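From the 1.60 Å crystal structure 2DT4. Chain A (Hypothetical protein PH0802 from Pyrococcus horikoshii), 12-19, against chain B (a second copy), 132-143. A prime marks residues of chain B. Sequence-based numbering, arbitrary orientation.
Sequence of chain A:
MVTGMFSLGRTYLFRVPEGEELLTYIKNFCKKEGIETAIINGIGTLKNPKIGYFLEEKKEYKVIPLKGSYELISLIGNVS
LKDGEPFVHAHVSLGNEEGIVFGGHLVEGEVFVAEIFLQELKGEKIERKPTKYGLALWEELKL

Chain A 12-19: YLFRVPEG
Chain B, residues 132-143: KYGLALWEELKL

A single backbone carbonyl can hold an arginine by two of its nitrogens, and the contact between two copies of PH0802 is a clear example. The O of Trp138′ lies near the guanidinium plane of Arg15, where it accepts hydrogen bonds from both NE and NH1, each at 2.9 Å; the N-H...O angles of 148° and 144° are bent, as expected when two roughly parallel N-H groups share a single acceptor. The faces of the same group are covered as well, by CB of Leu137′ on one side, 3.6 Å from Arg15 NE, and by CB of Glu140′ on the opposite side, 3.9 Å from Arg15 NH1. The arginine reaches this slot with chi1 179° (t), chi2 160° (t), chi3 70° (p) and chi4 93°.

Charge adds a looser tie. Arg15 NH2 and Glu140′ OE2 form a long salt bridge of 4.0 Å, with the oxygen well out of the guanidinium plane, so no N-H points at it. Two waters beside this pair supply the hydrogen-bonded links it lacks: one accepts from Arg15 NH1 (3.0 Å) and donates to Glu140′ OE2 (3.1 Å), while the other donates to Glu140′ OE2 at 2.4 Å and accepts from Glu18 N at 3.0 Å and, weakly, from Arg15 NH2 at 3.4 Å.

The backbone register is set at Arg15 and Glu140′, whose CA atoms are 4.8 Å apart where the two backbones cross steeply. Arg15, its CA-to-CB bond pointing toward the other stretch, lies in a strand that begins earlier in the chain (phi/psi -100/127); residues 138′ to 142′ are also extended but form no regular strand, with Glu140′ at -68/160 and Leu141′ at -101/102. Leu141′ N donates to Arg15 O at 3.0 Å and a nearly straight 175°, and Glu140′ CA approaches that oxygen at 3.5 Å in a CA-H...O contact. On the amide side, a water accepts from Arg15 N and donates to Glu139′ O, both at 2.8 Å.

Trp138′ (chi1 -51°, m; chi2 -33°) brings its CH2 to 3.7 Å from CG of Leu13 (t, p), and its ring edge meets the strand backbone, with CZ3 3.7 Å from C of Phe14. Leu141′ (t, p) sets CD2 3.9 Å from CG of Phe14 (chi1 52°, p; chi2 81°). Pro17 (-56/143) rests its CD 3.3 Å from Leu141′ O. Finally, Glu18, extended at chi1 179° and chi2 -170°, accepts a short hydrogen bond at OE1 from Tyr133′ OH, 2.6 Å away, the tyrosine having chi1 -39° (m) and chi2 107°.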

# COMPACT_ATOMS: atom_id res chain seq x y z
N TYR A 12 -4.65 4.70 -14.12
CA TYR A 12 -3.50 5.52 -14.43
C TYR A 12 -2.24 5.15 -13.64
O TYR A 12 -2.32 4.68 -12.51
CB TYR A 12 -3.79 7.00 -14.14
CG TYR A 12 -5.06 7.59 -14.76
CD1 TYR A 12 -4.99 8.36 -15.91
CD2 TYR A 12 -6.31 7.41 -14.17
CE1 TYR A 12 -6.12 8.93 -16.45
CE2 TYR A 12 -7.43 7.99 -14.70
CZ TYR A 12 -7.33 8.74 -15.84
OH TYR A 12 -8.47 9.35 -16.35
N LEU A 13 -1.09 5.38 -14.26
CA LEU A 13 0.21 5.19 -13.64
C LEU A 13 1.10 6.26 -14.23
O LEU A 13 1.23 6.33 -15.45
CB LEU A 13 0.77 3.79 -13.93
CG LEU A 13 2.13 3.53 -13.27
CD1 LEU A 13 2.06 3.64 -11.74
CD2 LEU A 13 2.66 2.18 -13.71
N PHE A 14 1.68 7.10 -13.38
CA PHE A 14 2.41 8.27 -13.87
C PHE A 14 3.43 8.76 -12.88
O PHE A 14 3.34 8.49 -11.65
CB PHE A 14 1.45 9.42 -14.23
CG PHE A 14 0.46 9.78 -13.16
CD1 PHE A 14 0.82 10.60 -12.09
CD2 PHE A 14 -0.81 9.27 -13.19
CE1 PHE A 14 -0.11 10.88 -11.07
CE2 PHE A 14 -1.72 9.56 -12.21
CZ PHE A 14 -1.38 10.35 -11.13
N ARG A 15 4.39 9.51 -13.41
CA ARG A 15 5.33 10.25 -12.60
C ARG A 15 4.93 11.70 -12.51
O ARG A 15 4.73 12.37 -13.51
CB ARG A 15 6.74 10.16 -13.16
CG ARG A 15 7.70 10.94 -12.31
CD ARG A 15 9.12 10.56 -12.49
NE ARG A 15 9.63 10.97 -13.78
CZ ARG A 15 10.26 12.12 -14.03
NH1 ARG A 15 10.73 12.38 -15.26
NH2 ARG A 15 10.38 13.04 -13.12
N VAL A 16 4.85 12.16 -11.27
CA VAL A 16 4.53 13.54 -10.97
C VAL A 16 5.80 14.39 -11.16
O VAL A 16 6.84 14.03 -10.63
CB VAL A 16 4.02 13.66 -9.51
CG1 VAL A 16 3.73 15.09 -9.16
CG2 VAL A 16 2.82 12.79 -9.26
N PRO A 17 5.72 15.52 -11.88
CA PRO A 17 6.90 16.37 -12.04
C PRO A 17 7.55 16.83 -10.73
O PRO A 17 6.86 17.15 -9.76
CB PRO A 17 6.35 17.56 -12.83
CG PRO A 17 5.27 17.00 -13.60
CD PRO A 17 4.59 16.02 -12.66
N GLU A 18 8.88 16.90 -10.75
CA GLU A 18 9.66 17.48 -9.66
C GLU A 18 9.12 18.88 -9.34
O GLU A 18 8.92 19.72 -10.24
CB GLU A 18 11.15 17.55 -10.02
CG GLU A 18 12.02 18.18 -8.94
CD GLU A 18 13.44 18.46 -9.38
OE1 GLU A 18 13.71 18.53 -10.61
OE2 GLU A 18 14.28 18.64 -8.48
N GLY A 19 9.00 19.13 -8.04
CA GLY A 19 8.55 20.42 -7.56
C GLY A 19 7.07 20.64 -7.36
O GLY A 19 6.68 21.64 -6.71
N LYS B 132 19.28 13.25 -15.36
CA LYS B 132 20.35 14.02 -14.75
C LYS B 132 20.49 13.67 -13.27
O LYS B 132 21.59 13.75 -12.70
CB LYS B 132 20.07 15.51 -14.94
CG LYS B 132 18.72 15.98 -14.41
CD LYS B 132 18.54 17.49 -14.46
CE LYS B 132 17.05 17.84 -14.44
NZ LYS B 132 16.76 19.28 -14.16
N TYR B 133 19.39 13.23 -12.65
CA TYR B 133 19.44 12.86 -11.24
C TYR B 133 20.24 11.59 -10.95
O TYR B 133 20.58 11.32 -9.81
CB TYR B 133 18.03 12.74 -10.64
CG TYR B 133 16.98 13.76 -11.07
CD1 TYR B 133 15.95 13.39 -11.93
CD2 TYR B 133 16.98 15.07 -10.59
CE1 TYR B 133 14.97 14.31 -12.34
CE2 TYR B 133 16.00 15.99 -10.97
CZ TYR B 133 14.99 15.61 -11.84
OH TYR B 133 14.01 16.50 -12.24
N GLY B 134 20.53 10.78 -11.96
CA GLY B 134 21.12 9.49 -11.77
C GLY B 134 20.08 8.44 -11.44
O GLY B 134 20.43 7.36 -11.00
N LEU B 135 18.81 8.77 -11.65
CA LEU B 135 17.72 7.82 -11.51
C LEU B 135 17.15 7.51 -12.89
O LEU B 135 17.03 8.41 -13.70
CB LEU B 135 16.59 8.40 -10.67
CG LEU B 135 16.99 8.70 -9.24
CD1 LEU B 135 15.99 9.59 -8.60
CD2 LEU B 135 17.15 7.43 -8.46
N ALA B 136 16.73 6.26 -13.09
CA ALA B 136 16.07 5.88 -14.35
C ALA B 136 14.58 6.09 -14.14
O ALA B 136 13.98 5.42 -13.29
CB ALA B 136 16.35 4.46 -14.71
N LEU B 137 14.03 7.07 -14.85
CA LEU B 137 12.62 7.44 -14.65
C LEU B 137 11.81 7.49 -15.93
O LEU B 137 12.35 7.61 -17.02
CB LEU B 137 12.59 8.87 -14.07
CG LEU B 137 13.36 9.09 -12.75
CD1 LEU B 137 13.42 10.52 -12.35
CD2 LEU B 137 12.79 8.23 -11.64
N TRP B 138 10.49 7.40 -15.78
CA TRP B 138 9.56 7.58 -16.88
C TRP B 138 9.48 9.05 -17.28
O TRP B 138 9.79 9.93 -16.47
CB TRP B 138 8.13 7.20 -16.43
CG TRP B 138 8.02 5.86 -15.76
CD1 TRP B 138 8.74 4.75 -16.00
CD2 TRP B 138 7.13 5.54 -14.70
NE1 TRP B 138 8.35 3.74 -15.15
CE2 TRP B 138 7.35 4.21 -14.35
CE3 TRP B 138 6.14 6.25 -14.02
CZ2 TRP B 138 6.63 3.57 -13.33
CZ3 TRP B 138 5.45 5.64 -12.99
CH2 TRP B 138 5.68 4.29 -12.68
N GLU B 139 8.92 9.29 -18.45
CA GLU B 139 8.66 10.69 -18.87
C GLU B 139 7.51 11.13 -17.97
O GLU B 139 6.55 10.38 -17.77
CB GLU B 139 8.27 10.74 -20.35
CG GLU B 139 8.10 12.16 -20.84
CD GLU B 139 7.65 12.25 -22.29
OE1 GLU B 139 7.19 13.35 -22.68
OE2 GLU B 139 7.71 11.22 -23.00
N GLU B 140 7.65 12.30 -17.38
CA GLU B 140 6.65 12.81 -16.45
C GLU B 140 5.35 13.15 -17.14
O GLU B 140 5.30 13.42 -18.37
CB GLU B 140 7.19 14.04 -15.75
CG GLU B 140 7.27 15.29 -16.64
CD GLU B 140 8.07 16.41 -15.99
OE1 GLU B 140 7.93 17.56 -16.44
OE2 GLU B 140 8.83 16.14 -15.05
N LEU B 141 4.30 13.22 -16.31
CA LEU B 141 2.97 13.61 -16.78
C LEU B 141 2.80 15.08 -16.35
O LEU B 141 2.56 15.39 -15.19
CB LEU B 141 1.85 12.72 -16.24
CG LEU B 141 0.42 13.12 -16.61
CD1 LEU B 141 0.24 13.08 -18.11
CD2 LEU B 141 -0.59 12.22 -15.96
N LYS B 142 2.97 15.99 -17.31
CA LYS B 142 2.90 17.41 -17.00
C LYS B 142 1.47 17.85 -17.28
O LYS B 142 0.99 17.67 -18.40
CB LYS B 142 3.88 18.17 -17.91
CG LYS B 142 3.92 19.68 -17.64
CD LYS B 142 4.89 20.02 -16.55
CE LYS B 142 5.20 21.50 -16.46
NZ LYS B 142 5.86 21.72 -15.14
N LEU B 143 0.78 18.41 -16.28
CA LEU B 143 -0.59 18.88 -16.45
C LEU B 143 -0.65 20.17 -17.27
O LEU B 143 -1.71 20.40 -17.85
CB LEU B 143 -1.26 19.11 -15.10
CG LEU B 143 -1.39 17.89 -14.20
CD1 LEU B 143 -2.07 18.24 -12.88
CD2 LEU B 143 -2.14 16.74 -14.89
OXT LEU B 143 0.35 20.91 -17.29
O HOH W 1 4.32 9.70 -16.25
O HOH W 2 10.43 16.43 -13.22
O HOH W 3 11.70 15.13 -15.80